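Local coordinates for protein fiber (Human adenovirus 26, PDB 6FJN) that forms the trimeric knob domain of the adenovirus fiber, the capsid protein through which the virion attaches to its host cell receptor, at residues A[103-107]-A[108-112]. Sequence-based numbering, arbitrary orientation.
Sequences PNLTA and YPKPS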
# COMPACT_ATOMS: atom_id res chain seq x y z
N PRO A 103 16.61 -2.88 4.92
CA PRO A 103 16.09 -1.52 5.19
C PRO A 103 17.22 -0.52 5.42
O PRO A 103 18.19 -0.81 6.10
CB PRO A 103 15.21 -1.70 6.44
CG PRO A 103 15.04 -3.18 6.60
CD PRO A 103 16.26 -3.79 6.00
N ASN A 104 17.06 0.63 4.79
CA ASN A 104 18.06 1.69 4.81
C ASN A 104 18.34 2.14 6.25
O ASN A 104 17.46 2.50 6.96
CB ASN A 104 17.50 2.85 3.99
CG ASN A 104 18.49 3.97 3.80
OD1 ASN A 104 18.75 4.80 4.70
ND2 ASN A 104 19.11 3.97 2.64
N LEU A 105 19.64 2.13 6.61
CA LEU A 105 20.03 2.45 8.01
C LEU A 105 19.97 3.94 8.34
O LEU A 105 19.89 4.32 9.49
CB LEU A 105 21.41 1.87 8.31
CG LEU A 105 21.37 0.37 8.66
CD1 LEU A 105 22.75 -0.23 8.49
CD2 LEU A 105 20.82 0.10 10.05
N THR A 106 20.00 4.79 7.33
CA THR A 106 19.81 6.24 7.57
C THR A 106 18.35 6.56 7.80
O THR A 106 17.95 7.26 8.75
CB THR A 106 20.34 7.09 6.43
OG1 THR A 106 21.71 6.75 6.25
CG2 THR A 106 20.22 8.58 6.72
N ALA A 107 17.46 6.00 6.97
CA ALA A 107 16.01 6.17 7.17
C ALA A 107 15.58 5.53 8.47
O ALA A 107 14.70 6.02 9.22
CB ALA A 107 15.26 5.52 6.03
N TYR A 108 16.16 4.34 8.72
CA TYR A 108 15.70 3.48 9.83
C TYR A 108 16.89 3.10 10.69
O TYR A 108 17.43 1.98 10.58
CB TYR A 108 14.94 2.25 9.33
CG TYR A 108 14.03 2.51 8.17
CD1 TYR A 108 12.96 3.36 8.25
CD2 TYR A 108 14.24 1.88 6.94
CE1 TYR A 108 12.11 3.57 7.18
CE2 TYR A 108 13.40 2.08 5.86
CZ TYR A 108 12.33 2.92 5.98
OH TYR A 108 11.52 3.12 4.88
N PRO A 109 17.37 4.02 11.53
CA PRO A 109 18.56 3.72 12.30
C PRO A 109 18.25 2.76 13.44
O PRO A 109 17.17 2.73 13.98
CB PRO A 109 19.00 5.10 12.81
CG PRO A 109 17.73 5.89 12.83
CD PRO A 109 16.88 5.39 11.74
N LYS A 110 19.27 2.02 13.82
CA LYS A 110 19.18 1.19 14.99
C LYS A 110 18.93 2.06 16.21
O LYS A 110 19.38 3.22 16.27
CB LYS A 110 20.49 0.45 15.26
CG LYS A 110 20.96 -0.42 14.10
CD LYS A 110 20.42 -1.81 14.12
CE LYS A 110 21.56 -2.77 14.47
NZ LYS A 110 20.96 -3.98 15.02
N PRO A 111 18.28 1.50 17.22
CA PRO A 111 18.13 2.28 18.45
C PRO A 111 19.46 2.65 19.08
O PRO A 111 20.45 1.90 18.97
CB PRO A 111 17.42 1.33 19.38
CG PRO A 111 16.80 0.30 18.51
CD PRO A 111 17.75 0.14 17.37
N SER A 112 19.49 3.83 19.66
CA SER A 112 20.69 4.30 20.32
C SER A 112 20.29 5.29 21.38
O SER A 112 19.48 6.18 21.11
CB SER A 112 21.62 4.94 19.29
OG SER A 112 22.70 5.61 19.91
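Tyr108 turns one face of its ring to Ala107, whose CB stands 3.6 Å from the ring centroid, almost on the normal, a CH-pi contact centred on the face. The first torsion (chi1 -39°) sets CG beside the backbone N and anti to the carbonyl carbon, folding the ring against its own preceding residues; Pro103 CB reaches Tyr108 CD2 obliquely at 3.7 Å. Tyr108 N closes a single alpha-type turn by donating to Asn104 O at 2.9 Å, bent to 141° at the hydrogen. Within that turn the side chain of Asn104 meets the definition of an Asx motif: its OD1 accepts from Ala107 N at 2.9 Å, nearly straight at 165°, and more weakly from Thr106 N. Two further bonds, Tyr108 OH to Leu181 N and Asn104 ND2 to Thr182 O, tie the turn to strand 176-181 and the residue after it. The turn belongs to the loop between strands 89-90 and 123-129 of the knob, at a subunit interface where Thr106 OG1 bonds to Asp88 of the second subunit. Next comes Pro109, with no N-H to offer; its CA lies 3.2 Å from Leu105 O, and its CD 3.4 Å from Ala107 O. Lys110 then runs alongside Leu105, Lys110 CG lying 4.1 Å from Leu105 CD2, before bends at chi2 and chi3 carry NZ to the carbonyls of Glu147 and Cys152.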